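Local coordinates for protein extracellular invertase (Aspergillus kawachii, PDB 5XH8) that transfers fructosyl units with high transfructosylation activity, consistent with making fructooligosaccharides such as 1-kestose, and as an invertase probably hydrolyses sucrose, at residues L199-R210 with E220-T230. Sequence-based numbering, arbitrary orientation.
With GOL (glycerol), chain F.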
# COMPACT_ATOMS: atom_id res chain seq x y z
N LEU A 199 5.44 -19.15 1.89
CA LEU A 199 6.68 -18.42 2.12
C LEU A 199 7.81 -19.11 1.35
O LEU A 199 7.91 -20.33 1.35
CB LEU A 199 7.01 -18.37 3.62
CG LEU A 199 6.09 -17.55 4.51
CD1 LEU A 199 6.45 -17.73 5.99
CD2 LEU A 199 6.16 -16.07 4.14
N HIS A 200 8.62 -18.31 0.69
CA HIS A 200 9.76 -18.82 -0.06
C HIS A 200 10.69 -19.59 0.89
O HIS A 200 10.91 -19.17 2.03
CB HIS A 200 10.53 -17.67 -0.72
CG HIS A 200 9.87 -17.12 -1.94
ND1 HIS A 200 10.04 -17.67 -3.19
CD2 HIS A 200 9.04 -16.06 -2.11
CE1 HIS A 200 9.35 -16.99 -4.08
NE2 HIS A 200 8.73 -16.01 -3.45
N GLU A 201 11.18 -20.74 0.43
CA GLU A 201 12.05 -21.64 1.23
C GLU A 201 11.43 -22.19 2.50
O GLU A 201 12.15 -22.68 3.34
CB GLU A 201 13.37 -20.95 1.65
CG GLU A 201 13.99 -19.98 0.68
CD GLU A 201 14.09 -20.54 -0.69
OE1 GLU A 201 14.39 -21.75 -0.83
OE2 GLU A 201 13.85 -19.77 -1.63
N LYS A 202 10.11 -22.07 2.68
CA LYS A 202 9.47 -22.66 3.83
C LYS A 202 8.34 -23.56 3.37
O LYS A 202 8.37 -24.76 3.65
CB LYS A 202 8.99 -21.60 4.80
CG LYS A 202 10.11 -20.73 5.36
CD LYS A 202 9.56 -19.80 6.44
CE LYS A 202 10.47 -18.60 6.72
NZ LYS A 202 11.06 -18.63 8.09
N GLY A 203 7.35 -22.97 2.68
CA GLY A 203 6.29 -23.73 2.03
C GLY A 203 4.94 -23.05 2.07
O GLY A 203 4.80 -21.93 2.60
N PRO A 204 3.92 -23.73 1.55
CA PRO A 204 2.57 -23.18 1.49
C PRO A 204 1.94 -22.88 2.85
O PRO A 204 2.30 -23.52 3.86
CB PRO A 204 1.77 -24.28 0.77
CG PRO A 204 2.54 -25.53 1.03
CD PRO A 204 3.97 -25.10 0.99
N ALA A 205 0.99 -21.94 2.86
CA ALA A 205 0.33 -21.54 4.09
C ALA A 205 -0.97 -20.79 3.87
O ALA A 205 -1.19 -20.18 2.81
CB ALA A 205 1.26 -20.68 4.93
N GLN A 206 -1.83 -20.83 4.88
CA GLN A 206 -2.91 -19.91 5.05
C GLN A 206 -2.55 -18.97 6.18
O GLN A 206 -2.24 -19.41 7.32
CB GLN A 206 -4.20 -20.63 5.40
CG GLN A 206 -4.72 -21.52 4.29
CD GLN A 206 -6.07 -22.13 4.63
OE1 GLN A 206 -6.61 -21.94 5.72
NE2 GLN A 206 -6.64 -22.84 3.67
N PHE A 207 -2.62 -17.68 5.88
CA PHE A 207 -2.41 -16.62 6.84
C PHE A 207 -3.78 -16.23 7.38
O PHE A 207 -4.67 -15.88 6.59
CB PHE A 207 -1.76 -15.42 6.15
CG PHE A 207 -0.48 -15.76 5.45
CD1 PHE A 207 0.73 -15.83 6.15
CD2 PHE A 207 -0.48 -16.03 4.10
CE1 PHE A 207 1.90 -16.15 5.50
CE2 PHE A 207 0.69 -16.34 3.44
CZ PHE A 207 1.89 -16.40 4.15
N LEU A 208 -3.94 -16.25 8.71
CA LEU A 208 -5.24 -16.06 9.37
C LEU A 208 -5.31 -14.69 10.00
O LEU A 208 -4.32 -14.24 10.60
CB LEU A 208 -5.47 -17.16 10.43
CG LEU A 208 -6.79 -17.12 11.23
CD1 LEU A 208 -8.00 -17.36 10.32
CD2 LEU A 208 -6.77 -18.14 12.38
N TYR A 209 -6.47 -14.04 9.87
CA TYR A 209 -6.73 -12.73 10.45
C TYR A 209 -8.10 -12.66 11.08
O TYR A 209 -9.00 -13.40 10.69
CB TYR A 209 -6.68 -11.61 9.36
CG TYR A 209 -5.35 -11.44 8.69
CD1 TYR A 209 -4.93 -12.32 7.70
CD2 TYR A 209 -4.52 -10.38 9.02
CE1 TYR A 209 -3.70 -12.17 7.09
CE2 TYR A 209 -3.29 -10.22 8.41
CZ TYR A 209 -2.90 -11.12 7.43
OH TYR A 209 -1.68 -10.99 6.83
N ARG A 210 -8.30 -11.73 12.01
CA ARG A 210 -9.65 -11.41 12.48
C ARG A 210 -9.88 -9.93 12.40
O ARG A 210 -8.93 -9.16 12.52
CB ARG A 210 -9.89 -11.93 13.89
CG ARG A 210 -9.12 -11.25 15.01
CD ARG A 210 -9.52 -11.83 16.37
NE ARG A 210 -8.61 -11.35 17.39
CZ ARG A 210 -8.57 -11.77 18.66
NH1 ARG A 210 -9.38 -12.71 19.13
NH2 ARG A 210 -7.68 -11.22 19.48
N GLU A 220 -6.42 -8.02 12.37
CA GLU A 220 -5.38 -8.45 13.29
C GLU A 220 -4.83 -9.77 12.82
O GLU A 220 -5.58 -10.71 12.59
CB GLU A 220 -5.97 -8.57 14.69
CG GLU A 220 -4.97 -9.03 15.73
CD GLU A 220 -5.57 -9.10 17.13
OE1 GLU A 220 -6.81 -9.07 17.30
OE2 GLU A 220 -4.79 -9.17 18.07
N TYR A 221 -3.51 -9.86 12.69
CA TYR A 221 -2.86 -11.07 12.22
C TYR A 221 -2.81 -12.12 13.34
O TYR A 221 -2.38 -11.81 14.45
CB TYR A 221 -1.44 -10.76 11.74
CG TYR A 221 -0.69 -11.97 11.21
CD1 TYR A 221 -1.26 -12.80 10.24
CD2 TYR A 221 0.58 -12.28 11.68
CE1 TYR A 221 -0.56 -13.91 9.76
CE2 TYR A 221 1.29 -13.38 11.20
CZ TYR A 221 0.71 -14.18 10.23
OH TYR A 221 1.41 -15.29 9.79
N LEU A 222 -3.23 -13.35 13.03
CA LEU A 222 -3.27 -14.45 14.00
C LEU A 222 -2.32 -15.59 13.69
O LEU A 222 -2.38 -16.66 14.32
CB LEU A 222 -4.69 -14.99 14.09
CG LEU A 222 -5.72 -13.98 14.56
CD1 LEU A 222 -7.10 -14.57 14.40
CD2 LEU A 222 -5.48 -13.53 16.01
N GLY A 223 -1.44 -15.38 12.72
CA GLY A 223 -0.39 -16.35 12.41
C GLY A 223 -0.72 -17.22 11.22
O GLY A 223 -1.86 -17.21 10.71
N GLN A 224 0.27 -18.00 10.81
CA GLN A 224 0.05 -19.05 9.83
C GLN A 224 -0.68 -20.23 10.46
O GLN A 224 -0.05 -21.21 10.84
CB GLN A 224 1.37 -19.54 9.27
CG GLN A 224 2.09 -18.47 8.48
CD GLN A 224 3.50 -18.84 8.20
OE1 GLN A 224 4.43 -18.28 8.81
NE2 GLN A 224 3.70 -19.77 7.28
N TRP A 225 -2.00 -20.13 10.56
CA TRP A 225 -2.76 -21.13 11.30
C TRP A 225 -2.62 -22.54 10.67
O TRP A 225 -2.80 -23.52 11.36
CB TRP A 225 -4.23 -20.69 11.49
CG TRP A 225 -5.17 -21.11 10.43
CD1 TRP A 225 -5.00 -20.98 9.07
CD2 TRP A 225 -6.43 -21.73 10.62
NE1 TRP A 225 -6.08 -21.51 8.40
CE2 TRP A 225 -6.98 -21.97 9.32
CE3 TRP A 225 -7.16 -22.13 11.74
CZ2 TRP A 225 -8.22 -22.59 9.14
CZ3 TRP A 225 -8.41 -22.73 11.56
CH2 TRP A 225 -8.93 -22.95 10.26
N TRP A 226 -2.31 -22.61 9.38
CA TRP A 226 -1.97 -23.87 8.72
C TRP A 226 -0.84 -23.60 7.75
O TRP A 226 -0.92 -22.68 6.91
CB TRP A 226 -3.19 -24.47 7.99
CG TRP A 226 -2.90 -25.77 7.28
CD1 TRP A 226 -2.06 -26.78 7.72
CD2 TRP A 226 -3.47 -26.24 6.06
NE1 TRP A 226 -2.04 -27.81 6.81
CE2 TRP A 226 -2.90 -27.52 5.79
CE3 TRP A 226 -4.40 -25.70 5.15
CZ2 TRP A 226 -3.23 -28.26 4.65
CZ3 TRP A 226 -4.71 -26.44 4.00
CH2 TRP A 226 -4.13 -27.72 3.77
N HIS A 227 0.24 -24.38 7.87
CA HIS A 227 1.34 -24.30 6.94
C HIS A 227 1.99 -25.68 6.84
O HIS A 227 1.89 -26.47 7.75
CB HIS A 227 2.35 -23.23 7.40
CG HIS A 227 2.98 -23.52 8.72
ND1 HIS A 227 4.17 -24.21 8.84
CD2 HIS A 227 2.56 -23.28 9.99
CE1 HIS A 227 4.48 -24.35 10.11
NE2 HIS A 227 3.51 -23.80 10.83
N GLU A 228 2.63 -25.96 5.72
CA GLU A 228 3.27 -27.24 5.47
C GLU A 228 4.60 -26.98 4.80
O GLU A 228 4.75 -25.96 4.12
CB GLU A 228 2.42 -28.11 4.56
CG GLU A 228 1.05 -28.46 5.09
CD GLU A 228 1.07 -29.46 6.24
OE1 GLU A 228 2.14 -30.03 6.53
OE2 GLU A 228 0.00 -29.65 6.86
N PRO A 229 5.57 -27.90 4.97
CA PRO A 229 6.86 -27.76 4.28
C PRO A 229 6.71 -27.83 2.77
O PRO A 229 5.84 -28.56 2.26
CB PRO A 229 7.67 -28.99 4.76
CG PRO A 229 7.03 -29.39 6.03
CD PRO A 229 5.56 -29.06 5.88
N THR A 230 7.56 -27.09 2.07
CA THR A 230 7.55 -27.04 0.61
C THR A 230 7.47 -28.42 -0.05
O THR A 230 8.32 -29.27 0.15
CB THR A 230 8.82 -26.34 0.08
OG1 THR A 230 8.95 -25.07 0.71
CG2 THR A 230 8.75 -26.15 -1.40
C1 GOL F . 9.63 -22.60 -2.42
O1 GOL F . 8.48 -22.50 -1.53
C2 GOL F . 9.87 -21.34 -3.26
O2 GOL F . 10.99 -20.57 -2.78
C3 GOL F . 10.19 -21.65 -4.72
O3 GOL F . 10.50 -20.42 -5.43
O HOH W 1 5.24 -21.21 5.33
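Glu220 and Arg210 pair at the loop end of an antiparallel beta hairpin that forms the last two strands of a four-stranded sheet, one blade of the GH32 beta-propeller; the strand directions lie 149° apart. Their backbones are a hydrogen-bonded pair, and the side chains add a salt bridge: both Arg210 NE and NH2 converge on one oxygen, with NE to Glu220 OE1 at 2.9 Å. Glu220 CG, anti to the backbone N, starts an extended chain that delivers the carboxylate. That oxygen lies in the guanidinium plane, yet both donors meet it from the same face of the carboxylate. Arg210 NH1 also binds Leu184 O and Ser186 OG.

Tyr221 sets CD1 over one face of the Tyr209 ring, 3.7 Å from Tyr209 CZ. Its OH comes to the edge of the Phe207 ring. Leu222 lays CD2 over the guanidinium face of Arg210, while its N donates to Leu208 O.

After Gly223, whose O accepts from Leu208 N, Gln224 centres an inverse gamma turn and the chain corners at Trp225 and Trp226. Gln224 extends alongside Phe207, bringing NE2 to 3.5 Å from Ala205 CB. Trp225 runs beside Gln206: NE1 donates to Gln206 OE1 (2.8 Å), nearly straight at 167° and in the indole plane. With Gln206 NE2 bonded to Thr268 OG1, both ends of this buried amide are held, which fixes its flip. Trp226 turns its ring edge to that amide, planes 79° apart.

Pairing resumes at Trp226, whose O accepts from Gln206 N; next, His227 CB lies 3.7 Å from Ala205 CB, and Glu228 N bonds Pro204 O. Beside the bulge of Lys202 and Gly203 opposite Leu199, glycerol O2 takes Glu201 N at 3.2 Å, and Thr230 N closes the ladder on Lys202 O at 2.9 Å.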